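Local coordinates for protein putative enoyl-CoA hydratase/isomerase (Mycobacterium abscessus, PDB 4MI2) that probably isomerises ring-1,2-epoxyphenylacetyl-CoA in phenylacetate degradation, as a trimeric member of the enoyl-CoA hydratase/isomerase family, at residues V18-D24 against A55-A61; L40-L45 against P95-L100; A212-E216 against A239-L243; A28-D33 against N64-D70; A7-Y11 against T35-L40. The contacts are given in a common frame with arbitrary orientation. Numbering follows the deposited sequence.

Contact 1: residues V18-D24 against A55-A61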
# COMPACT_ATOMS: atom_id res chain seq x y z
N VAL B 18 3.75 18.93 25.33
CA VAL B 18 3.40 19.12 23.93
C VAL B 18 4.33 20.18 23.36
O VAL B 18 4.33 21.30 23.86
CB VAL B 18 1.95 19.61 23.76
CG1 VAL B 18 1.64 19.89 22.30
CG2 VAL B 18 0.98 18.59 24.33
N ALA B 19 5.11 19.83 22.34
CA ALA B 19 5.90 20.82 21.62
C ALA B 19 5.06 21.38 20.48
O ALA B 19 4.60 20.63 19.62
CB ALA B 19 7.19 20.23 21.09
N ALA B 20 4.86 22.69 20.49
CA ALA B 20 4.11 23.38 19.45
C ALA B 20 5.09 24.02 18.48
O ALA B 20 5.95 24.80 18.89
CB ALA B 20 3.19 24.43 20.06
N ILE B 21 4.98 23.66 17.20
CA ILE B 21 5.76 24.28 16.13
C ILE B 21 4.77 25.00 15.21
O ILE B 21 3.92 24.37 14.59
CB ILE B 21 6.56 23.24 15.33
CG1 ILE B 21 7.48 22.43 16.26
CG2 ILE B 21 7.38 23.91 14.22
CD1 ILE B 21 8.27 21.34 15.56
N VAL B 22 4.86 26.33 15.15
CA VAL B 22 3.94 27.11 14.32
C VAL B 22 4.68 27.87 13.23
O VAL B 22 5.58 28.68 13.51
CB VAL B 22 3.11 28.12 15.16
CG1 VAL B 22 2.01 28.75 14.30
CG2 VAL B 22 2.51 27.43 16.38
N LEU B 23 4.29 27.62 11.98
CA LEU B 23 4.75 28.41 10.85
C LEU B 23 4.06 29.77 10.95
O LEU B 23 2.83 29.83 11.04
CB LEU B 23 4.39 27.73 9.52
CG LEU B 23 4.80 26.26 9.38
CD1 LEU B 23 4.47 25.74 7.99
CD2 LEU B 23 6.28 26.07 9.67
N ASP B 24 4.85 30.84 10.99
CA ASP B 24 4.33 32.17 11.31
C ASP B 24 4.86 33.23 10.34
O ASP B 24 5.43 34.24 10.73
CB ASP B 24 4.70 32.51 12.75
CG ASP B 24 3.82 33.61 13.35
OD1 ASP B 24 2.75 33.95 12.81
OD2 ASP B 24 4.21 34.12 14.42
N ALA B 55 4.64 14.71 22.85
CA ALA B 55 3.94 14.81 21.56
C ALA B 55 4.28 16.14 20.91
O ALA B 55 4.71 17.07 21.59
CB ALA B 55 2.43 14.69 21.74
N VAL B 56 4.09 16.20 19.60
CA VAL B 56 4.38 17.38 18.81
C VAL B 56 3.14 17.77 18.01
O VAL B 56 2.43 16.90 17.48
CB VAL B 56 5.55 17.13 17.85
CG1 VAL B 56 5.81 18.34 16.96
CG2 VAL B 56 6.80 16.77 18.63
N VAL B 57 2.87 19.07 17.95
CA VAL B 57 1.81 19.57 17.09
C VAL B 57 2.39 20.65 16.17
O VAL B 57 3.05 21.60 16.61
CB VAL B 57 0.56 20.04 17.87
CG1 VAL B 57 0.91 21.02 18.98
CG2 VAL B 57 -0.47 20.65 16.92
N MET B 58 2.16 20.44 14.88
CA MET B 58 2.63 21.33 13.83
C MET B 58 1.39 22.08 13.30
O MET B 58 0.39 21.46 12.97
CB MET B 58 3.30 20.48 12.75
CG MET B 58 4.44 21.12 11.99
SD MET B 58 5.70 19.92 11.46
CE MET B 58 4.70 18.66 10.66
N SER B 59 1.47 23.41 13.26
CA SER B 59 0.38 24.24 12.75
C SER B 59 0.93 25.46 12.02
O SER B 59 2.14 25.62 11.91
CB SER B 59 -0.56 24.65 13.89
OG SER B 59 0.12 25.41 14.87
N ALA B 60 0.03 26.30 11.52
CA ALA B 60 0.42 27.47 10.72
C ALA B 60 -0.56 28.64 10.84
O ALA B 60 -1.78 28.44 10.85
CB ALA B 60 0.58 27.06 9.27
N ALA B 61 -0.02 29.85 10.92
CA ALA B 61 -0.83 31.07 11.03
C ALA B 61 -1.41 31.50 9.69
O ALA B 61 -0.82 31.24 8.63
CB ALA B 61 0.01 32.19 11.61
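Parallel strand pairing shows how thoroughly a sheet can satisfy its backbone, and strands 18-23 and 55-60, the two parallel strands of a beta-alpha-beta crossover connected by helix 34-49, are a clean example. Six amide hydrogen bonds, each 2.9 Å long, step along the ladder: A19 N to A55 O, V57 N to A19 O, I21 N to V57 O, S59 N to I21 O, L23 N to S59 O and A61 N to L23 O. The intervening residues turn their polar groups outward: A20, V22 and D24 pair with strand 9-13 and its lead-in, V56 with V108 and P106, while V18 N is taken by the N14 side chain. CA-H...O contacts, such as M58 CA to I21 O at 3.4 Å, supplement the ladder. V18 CG1 lies 3.6 Å from V57 CG1 and L23 CB 3.9 Å from A60 CB. The main-chain bonds thus set the register, while mostly apolar side chains, with S59 OG 3.5 Å from V22 CG2, line the faces.

Contact 2: residues L40-L45 against P95-L100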
# COMPACT_ATOMS: atom_id res chain seq x y z
N LEU B 40 12.79 26.36 11.23
CA LEU B 40 12.00 25.12 11.26
C LEU B 40 12.87 23.93 11.67
O LEU B 40 12.46 23.13 12.51
CB LEU B 40 11.33 24.87 9.90
CG LEU B 40 10.45 23.61 9.80
CD1 LEU B 40 9.40 23.60 10.90
CD2 LEU B 40 9.79 23.53 8.43
N LEU B 41 14.07 23.83 11.08
CA LEU B 41 15.04 22.80 11.45
C LEU B 41 15.39 22.82 12.94
O LEU B 41 15.36 21.78 13.60
CB LEU B 41 16.32 22.92 10.62
CG LEU B 41 17.47 21.95 10.96
CD1 LEU B 41 17.02 20.51 10.74
CD2 LEU B 41 18.71 22.25 10.13
N GLN B 42 15.71 24.00 13.46
CA GLN B 42 16.03 24.16 14.88
C GLN B 42 14.86 23.77 15.80
O GLN B 42 15.07 23.15 16.84
CB GLN B 42 16.46 25.61 15.17
N ALA B 43 13.64 24.13 15.41
CA ALA B 43 12.46 23.75 16.18
C ALA B 43 12.25 22.23 16.20
O ALA B 43 12.00 21.65 17.26
CB ALA B 43 11.21 24.45 15.66
N LEU B 44 12.38 21.58 15.04
CA LEU B 44 12.26 20.12 14.96
C LEU B 44 13.38 19.40 15.73
O LEU B 44 13.13 18.40 16.42
CB LEU B 44 12.24 19.64 13.50
CG LEU B 44 11.02 20.07 12.68
CD1 LEU B 44 11.30 19.95 11.19
CD2 LEU B 44 9.78 19.26 13.05
N LEU B 45 14.61 19.89 15.62
CA LEU B 45 15.71 19.31 16.40
C LEU B 45 15.47 19.48 17.91
O LEU B 45 15.70 18.56 18.69
CB LEU B 45 17.05 19.90 15.97
CG LEU B 45 17.53 19.50 14.57
CD1 LEU B 45 18.81 20.23 14.21
CD2 LEU B 45 17.73 18.00 14.47
N PRO B 95 17.67 18.14 5.71
CA PRO B 95 17.77 18.10 7.19
C PRO B 95 16.42 18.24 7.92
O PRO B 95 16.21 17.59 8.95
CB PRO B 95 18.69 19.28 7.52
CG PRO B 95 19.47 19.53 6.27
CD PRO B 95 18.60 19.11 5.11
N VAL B 96 15.53 19.08 7.40
CA VAL B 96 14.19 19.26 7.97
C VAL B 96 13.41 17.93 8.01
O VAL B 96 12.84 17.57 9.04
CB VAL B 96 13.39 20.35 7.21
CG1 VAL B 96 11.89 20.25 7.47
CG2 VAL B 96 13.89 21.72 7.61
N LEU B 97 13.40 17.22 6.89
CA LEU B 97 12.66 15.97 6.80
C LEU B 97 13.26 14.89 7.69
O LEU B 97 12.52 14.14 8.33
CB LEU B 97 12.55 15.49 5.35
CG LEU B 97 11.35 16.01 4.53
CD1 LEU B 97 10.04 15.56 5.16
CD2 LEU B 97 11.38 17.52 4.36
N GLU B 98 14.59 14.83 7.76
CA GLU B 98 15.26 13.89 8.66
C GLU B 98 14.97 14.24 10.11
O GLU B 98 14.73 13.35 10.92
CB GLU B 98 16.78 13.85 8.40
CG GLU B 98 17.10 13.51 6.96
CD GLU B 98 18.40 12.76 6.76
OE1 GLU B 98 19.39 13.40 6.33
OE2 GLU B 98 18.44 11.53 7.00
N ALA B 99 14.98 15.53 10.44
CA ALA B 99 14.72 15.98 11.80
C ALA B 99 13.29 15.64 12.21
O ALA B 99 13.04 15.22 13.33
CB ALA B 99 14.99 17.47 11.94
N LEU B 100 12.35 15.84 11.29
CA LEU B 100 10.96 15.44 11.52
C LEU B 100 10.89 13.92 11.73
O LEU B 100 10.32 13.44 12.71
CB LEU B 100 10.08 15.90 10.36
CG LEU B 100 8.59 15.57 10.36
CD1 LEU B 100 7.89 15.94 11.66
CD2 LEU B 100 7.91 16.26 9.18
O HOH W 1 14.27 16.00 15.62
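L44 lies across the adjoining helix, its CD1 3.8 Å from V96 CG1, its CB 3.8 Å from A99 CB and its CD2 4.1 Å from L100 CD1. Helices 34-49 and 87-102 run side by side here in the same direction, with local axes 8.8 Å apart at an angle of 17°, an approach consistent with the small side chain of A99 at the interface. That methyl faces three leucines of the first helix: besides L44, the CD1 of L41 and the CD2 of L45 each come within 3.8 Å of A99 CB. L41 CD1 also lies 3.8 Å from P95 CB. L40 CD2 meets V96 CG1 at 4.0 Å, and L40, V96 and L100 all rest on L122 of helix 118-124, while L40 and L44 touch I21 of the central sheet. The layer belongs to the helical packing around the crotonase-fold sheet; elsewhere on helix 87-102, L97 and E98 pack on L233 of the second subunit. No direct hydrogen bond joins the helices, but a water donates to L44 O (2.8 Å) and A99 O (2.7 Å). Cohesion therefore rests on shape and hydrophobic burial, with a single polar bridge between carbonyls.

Contact 3: residues A212-E216 against A239-L243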
# COMPACT_ATOMS: atom_id res chain seq x y z
N ALA B 212 6.30 5.91 26.02
CA ALA B 212 7.30 4.89 25.67
C ALA B 212 6.70 3.84 24.74
O ALA B 212 7.34 3.40 23.80
CB ALA B 212 7.88 4.23 26.90
N ALA B 213 5.47 3.45 25.02
CA ALA B 213 4.74 2.54 24.16
C ALA B 213 4.50 3.17 22.79
O ALA B 213 4.69 2.52 21.77
CB ALA B 213 3.43 2.14 24.81
N PHE B 214 4.12 4.43 22.76
CA PHE B 214 3.88 5.12 21.49
C PHE B 214 5.15 5.16 20.64
O PHE B 214 5.11 4.91 19.43
CB PHE B 214 3.35 6.54 21.72
CG PHE B 214 1.93 6.60 22.23
CD1 PHE B 214 1.48 7.71 22.93
CD2 PHE B 214 1.01 5.56 21.98
CE1 PHE B 214 0.18 7.80 23.39
CE2 PHE B 214 -0.30 5.65 22.44
CZ PHE B 214 -0.72 6.77 23.15
N SER B 215 6.26 5.49 21.28
CA SER B 215 7.55 5.54 20.60
C SER B 215 7.95 4.17 20.04
O SER B 215 8.38 4.08 18.88
CB SER B 215 8.63 6.10 21.53
OG SER B 215 8.28 7.42 21.93
N GLU B 216 7.79 3.12 20.84
CA GLU B 216 8.10 1.76 20.39
C GLU B 216 7.23 1.33 19.20
O GLU B 216 7.75 0.83 18.21
CB GLU B 216 7.91 0.75 21.54
CG GLU B 216 8.94 0.89 22.66
CD GLU B 216 10.24 0.16 22.39
OE1 GLU B 216 10.41 -0.42 21.29
OE2 GLU B 216 11.10 0.14 23.30
N ALA B 239 10.50 -5.39 21.91
CA ALA B 239 9.78 -4.18 22.28
C ALA B 239 8.74 -4.47 23.36
O ALA B 239 8.60 -3.69 24.30
CB ALA B 239 9.12 -3.57 21.05
N GLN B 240 8.02 -5.57 23.24
CA GLN B 240 7.03 -5.94 24.25
C GLN B 240 7.68 -6.24 25.60
O GLN B 240 7.10 -5.91 26.65
CB GLN B 240 6.19 -7.14 23.81
CG GLN B 240 5.32 -6.91 22.59
CD GLN B 240 4.20 -5.91 22.81
OE1 GLN B 240 4.45 -4.71 22.99
NE2 GLN B 240 2.97 -6.39 22.78
N GLN B 241 8.86 -6.85 25.58
CA GLN B 241 9.56 -7.19 26.83
C GLN B 241 9.99 -5.91 27.54
O GLN B 241 9.85 -5.81 28.76
CB GLN B 241 10.75 -8.11 26.56
CG GLN B 241 11.36 -8.78 27.79
CD GLN B 241 10.62 -10.04 28.24
OE1 GLN B 241 9.56 -9.96 28.88
NE2 GLN B 241 11.20 -11.21 27.94
N ARG B 242 10.48 -4.93 26.78
CA ARG B 242 10.89 -3.64 27.34
C ARG B 242 9.71 -2.86 27.94
O ARG B 242 9.85 -2.19 28.98
CB ARG B 242 11.55 -2.78 26.27
CG ARG B 242 12.97 -3.18 25.89
CD ARG B 242 13.63 -2.11 25.04
NE ARG B 242 12.99 -1.92 23.74
CZ ARG B 242 13.25 -2.62 22.63
NH1 ARG B 242 14.16 -3.60 22.63
NH2 ARG B 242 12.60 -2.36 21.50
N LEU B 243 8.55 -2.94 27.29
CA LEU B 243 7.35 -2.26 27.76
C LEU B 243 6.69 -3.00 28.91
O LEU B 243 6.04 -2.37 29.75
CB LEU B 243 6.36 -2.07 26.61
CG LEU B 243 6.83 -1.06 25.57
CD1 LEU B 243 5.91 -1.09 24.36
CD2 LEU B 243 6.90 0.32 26.19
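Two antiparallel helices near the C-terminus, 211-223 and 229-244, form a helical hairpin, the kind of C-terminal element that crotonase-family enzymes use in building their trimers. The segments run at 172° to one another with axes 10.5 Å apart, a wide spacing bridged by long side chains. Charge comes first. E216 and R242 make a bidentate salt bridge: R242 NE donates to E216 OE2 at 2.8 Å and R242 NH2 to E216 OE1 at 2.9 Å, both nearly linear, so the carboxylate lies at the edge of the guanidinium and near its plane. Apolar contact is the second kind. L243 projects toward the first helix, its CD2 4.1 Å from A212 CB and its CD1 4.1 Å from A213 CB, and the aliphatic part of E216 adds to its surroundings, with CB 3.9 Å from L243 CD1. Contacts between subunits form a third group. Q240 binds D149 and A147 of the third subunit, Q241 binds its D87 and M86, and L243 and A213 pack on its A147 and G145, so the hairpin is partly built against a neighbour. Within the hairpin, the carboxylate oxygen OE1 of E216 lies 3.4 Å from the CB of A239.

Contact 4: residues A28-D33 against N64-D70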
# COMPACT_ATOMS: atom_id res chain seq x y z
N ALA B 28 3.12 35.69 3.66
CA ALA B 28 3.61 35.00 2.47
C ALA B 28 3.00 33.60 2.32
O ALA B 28 3.56 32.75 1.63
CB ALA B 28 5.13 34.92 2.52
N SER B 29 1.86 33.37 2.96
CA SER B 29 1.24 32.03 3.05
C SER B 29 2.23 30.95 3.56
O SER B 29 2.17 29.79 3.15
CB SER B 29 0.62 31.64 1.71
OG SER B 29 -0.47 32.49 1.38
N ASN B 30 3.11 31.37 4.45
CA ASN B 30 4.14 30.52 5.05
C ASN B 30 5.12 29.90 4.04
O ASN B 30 5.68 28.81 4.27
CB ASN B 30 3.50 29.47 5.96
CG ASN B 30 2.70 30.11 7.08
OD1 ASN B 30 3.22 30.96 7.82
ND2 ASN B 30 1.44 29.72 7.21
N ALA B 31 5.34 30.63 2.94
CA ALA B 31 6.33 30.23 1.94
C ALA B 31 7.68 30.12 2.62
O ALA B 31 8.04 30.98 3.42
CB ALA B 31 6.39 31.24 0.80
N LEU B 32 8.43 29.07 2.30
CA LEU B 32 9.65 28.75 3.04
C LEU B 32 10.87 29.43 2.43
O LEU B 32 11.38 29.01 1.40
CB LEU B 32 9.86 27.23 3.07
CG LEU B 32 8.67 26.44 3.64
CD1 LEU B 32 8.92 24.96 3.47
CD2 LEU B 32 8.42 26.78 5.10
N ASP B 33 11.32 30.51 3.06
CA ASP B 33 12.58 31.16 2.70
C ASP B 33 13.69 30.67 3.65
O ASP B 33 13.42 29.84 4.53
CB ASP B 33 12.44 32.69 2.70
CG ASP B 33 12.13 33.28 4.08
OD1 ASP B 33 11.95 32.53 5.06
OD2 ASP B 33 12.09 34.52 4.18
N ASN B 64 -3.33 29.80 4.97
CA ASN B 64 -2.69 28.69 4.26
C ASN B 64 -1.56 28.04 5.03
O ASN B 64 -0.66 28.72 5.52
CB ASN B 64 -2.20 29.18 2.90
CG ASN B 64 -3.34 29.68 2.01
OD1 ASN B 64 -4.37 29.00 1.86
ND2 ASN B 64 -3.17 30.85 1.44
N PHE B 65 -1.60 26.71 5.12
CA PHE B 65 -0.59 25.96 5.88
C PHE B 65 0.82 26.28 5.38
O PHE B 65 1.66 26.76 6.13
CB PHE B 65 -0.86 24.44 5.79
CG PHE B 65 0.18 23.60 6.48
CD1 PHE B 65 0.15 23.43 7.86
CD2 PHE B 65 1.18 22.98 5.76
CE1 PHE B 65 1.11 22.67 8.50
CE2 PHE B 65 2.14 22.21 6.39
CZ PHE B 65 2.11 22.05 7.76
N CYS B 66 1.06 26.01 4.10
CA CYS B 66 2.39 26.22 3.51
C CYS B 66 2.36 26.02 2.00
O CYS B 66 2.08 24.92 1.52
CB CYS B 66 3.40 25.25 4.14
SG CYS B 66 5.09 25.49 3.56
N VAL B 67 2.68 27.07 1.25
CA VAL B 67 2.72 27.00 -0.20
C VAL B 67 4.05 26.49 -0.75
O VAL B 67 4.23 26.45 -1.96
CB VAL B 67 2.35 28.33 -0.90
CG1 VAL B 67 0.93 28.74 -0.54
CG2 VAL B 67 3.36 29.44 -0.60
N GLY B 68 4.97 26.09 0.13
CA GLY B 68 6.25 25.53 -0.30
C GLY B 68 7.34 26.58 -0.45
O GLY B 68 7.28 27.63 0.20
N GLN B 69 8.33 26.29 -1.29
CA GLN B 69 9.50 27.15 -1.47
C GLN B 69 9.13 28.61 -1.73
O GLN B 69 8.19 28.90 -2.48
CB GLN B 69 10.34 26.63 -2.65
CG GLN B 69 11.46 27.55 -3.12
CD GLN B 69 12.50 27.82 -2.05
OE1 GLN B 69 12.90 26.91 -1.31
NE2 GLN B 69 12.97 29.06 -1.99
N ASP B 70 9.87 29.52 -1.11
CA ASP B 70 9.67 30.94 -1.40
C ASP B 70 10.06 31.26 -2.86
O ASP B 70 11.18 30.97 -3.29
CB ASP B 70 10.47 31.79 -0.43
CG ASP B 70 10.31 33.26 -0.69
OD1 ASP B 70 9.23 33.80 -0.38
OD2 ASP B 70 11.25 33.87 -1.23
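The loop 64-70, which follows strand 55-60, pairs with 28-33, which follows strand 18-23 and opens with a type I' turn from A28 to A31. N64 ND2 donates to S29 OG at 3.2 Å and N64 O accepts from N30 ND2 at 2.9 Å, while N64 OD1 is held by the amide of A114. F65 O takes a weak bond from the same N30 ND2, 3.2 Å away, and the F65 ring packs on V109 and I111; N30 ND2 also bonds A61 O, and N30 OD1 accepts from R25 N. C66 brings SG to 3.7 Å from L32 CG, and that sulfur also accepts from G68 N at 3.5 Å. V67 N reaches S29 O weakly at 3.4 Å, and V67 CG2 covers A31 CB at 3.8 Å. G68 presents its O to L32 N at 2.8 Å. Q69 and L32 form a single backbone bridge, CA to CA 4.8 Å, and Q69 OE1 binds Y93 and K37. D70 N closes the run on L32 O at 3.0 Å; the D70 side chain N-caps helix 71-80 through E73 N and salt-bridges R25, while D33 caps helix 34-49 through M36 N. In crotonase-family enzymes the loop matching 64-70 supplies an oxyanion-hole NH, as 64-70 probably does here. Main-chain pairing at L32 and side-chain bonds at N30 and N64 imply that the loops constrain each other.

Contact 5: residues A7-Y11 against T35-L40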
# COMPACT_ATOMS: atom_id res chain seq x y z
N ALA B 7 11.12 33.96 15.59
CA ALA B 7 10.12 34.92 15.03
C ALA B 7 9.34 34.33 13.82
O ALA B 7 8.11 34.35 13.82
CB ALA B 7 10.79 36.24 14.67
N ALA B 8 10.04 33.79 12.82
CA ALA B 8 9.39 33.19 11.63
C ALA B 8 8.68 31.84 11.92
O ALA B 8 7.63 31.54 11.35
CB ALA B 8 10.40 33.01 10.51
N VAL B 9 9.28 31.04 12.79
CA VAL B 9 8.65 29.82 13.28
C VAL B 9 8.59 29.89 14.81
O VAL B 9 9.61 30.10 15.45
CB VAL B 9 9.44 28.57 12.84
CG1 VAL B 9 8.81 27.30 13.42
CG2 VAL B 9 9.50 28.48 11.32
N ALA B 10 7.41 29.76 15.39
CA ALA B 10 7.26 29.79 16.85
C ALA B 10 7.45 28.40 17.41
O ALA B 10 6.93 27.43 16.87
CB ALA B 10 5.90 30.35 17.25
N TYR B 11 8.19 28.30 18.51
CA TYR B 11 8.40 27.05 19.21
C TYR B 11 8.13 27.23 20.69
O TYR B 11 8.58 28.21 21.29
CB TYR B 11 9.84 26.57 19.01
CG TYR B 11 10.17 25.27 19.73
CD1 TYR B 11 9.76 24.06 19.21
CD2 TYR B 11 10.88 25.27 20.93
CE1 TYR B 11 10.06 22.86 19.85
CE2 TYR B 11 11.18 24.08 21.58
CZ TYR B 11 10.76 22.87 21.03
OH TYR B 11 11.04 21.69 21.66
N THR B 35 15.38 31.85 6.23
CA THR B 35 15.11 32.09 7.65
C THR B 35 14.09 31.09 8.18
O THR B 35 14.28 30.50 9.24
CB THR B 35 14.55 33.51 7.87
OG1 THR B 35 15.50 34.46 7.41
CG2 THR B 35 14.26 33.76 9.35
N MET B 36 13.01 30.93 7.44
CA MET B 36 11.96 30.00 7.79
C MET B 36 12.46 28.55 7.87
O MET B 36 12.10 27.80 8.78
CB MET B 36 10.87 30.09 6.74
CG MET B 36 9.57 29.47 7.15
SD MET B 36 8.42 30.71 7.75
CE MET B 36 6.94 29.70 7.77
N LYS B 37 13.28 28.15 6.90
CA LYS B 37 13.82 26.79 6.82
C LYS B 37 14.80 26.49 7.95
O LYS B 37 14.76 25.41 8.55
CB LYS B 37 14.49 26.56 5.46
CG LYS B 37 13.48 26.44 4.33
CD LYS B 37 14.11 26.24 2.96
CE LYS B 37 14.56 27.54 2.33
NZ LYS B 37 14.68 27.39 0.85
N THR B 38 15.69 27.44 8.22
CA THR B 38 16.65 27.32 9.31
C THR B 38 15.96 27.24 10.67
O THR B 38 16.34 26.43 11.51
CB THR B 38 17.64 28.51 9.28
OG1 THR B 38 18.45 28.41 8.09
CG2 THR B 38 18.55 28.51 10.49
N GLU B 39 14.93 28.07 10.89
CA GLU B 39 14.23 28.09 12.17
C GLU B 39 13.35 26.84 12.33
O GLU B 39 13.20 26.32 13.44
CB GLU B 39 13.42 29.38 12.32
CG GLU B 39 14.27 30.64 12.50
CD GLU B 39 13.44 31.90 12.78
OE1 GLU B 39 12.20 31.82 12.88
OE2 GLU B 39 14.03 32.99 12.90
N LEU B 40 12.79 26.36 11.23
CA LEU B 40 12.00 25.12 11.26
C LEU B 40 12.87 23.93 11.67
O LEU B 40 12.46 23.13 12.51
CB LEU B 40 11.33 24.87 9.90
CG LEU B 40 10.45 23.61 9.80
CD1 LEU B 40 9.40 23.60 10.90
CD2 LEU B 40 9.79 23.53 8.43
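Two small bumps at the start of the modelled chain settle against one face of helix 34-49. The larger is V9, whose CG2 drops into the hollow between successive turns of the helix, 3.7 Å from M36 O and 3.9 Å from L40 N, with M36 CG and L40 CB each 4.3 Å from that methyl. V9 CB stands 4.1 Å from E39 CB. A8 makes the second bump: its CB sits in a shallow pocket bounded by T35 CG2 and M36 SD, both 4.1 Å from it, and by E39 OE1 at 3.2 Å. These residues sit where the first strand of the crotonase fold begins, the outermost strand 9-13, which pairs antiparallel with strand 18-23 and is covered by the helix linking that strand to 55-60. Strand and helix run side by side and nearly parallel, their local axes 8.6 Å apart at 18°, and V9 lies along the turn from M36 to L40. Beyond V9, Y11 continues the same line onto A43, A46 and A47. A polar group closes the pocket of A8. E39, whose CA-to-CB bond points toward the strand, is extended at chi2 and brings OE1 within 3.0 Å of V9 N in a hydrogen bond, while A8 N lies 2.9 Å from E39 OE1. The SD of M36 comes 3.8 Å from A8 O, and its side chain leans on L23, R25 and N30.

Contacts 1, 2, 4 and 5 form one continuous body, while contact 3 stands apart, its centre 26 Å from contact 1 and 37 Å from contact 4. I21 ties sheet to helix, its CD1 3.6 Å from L44 CD2 of contact 2. Contacts 2 and 5 share L40, their centres 10 Å apart. The edge strand of contact 5 pairs with contact 1, where A10 N lies 2.8 Å from V22 O. Contact 4 follows the strand ends of contact 1, with N30 ND2 3.1 Å from A61 O, and reaches contact 5 through K37 NZ, 2.8 Å from Q69 OE1. By family analogy the loop 64-70 of contact 4 probably borders the active site; contact 3 serves the subunit interface.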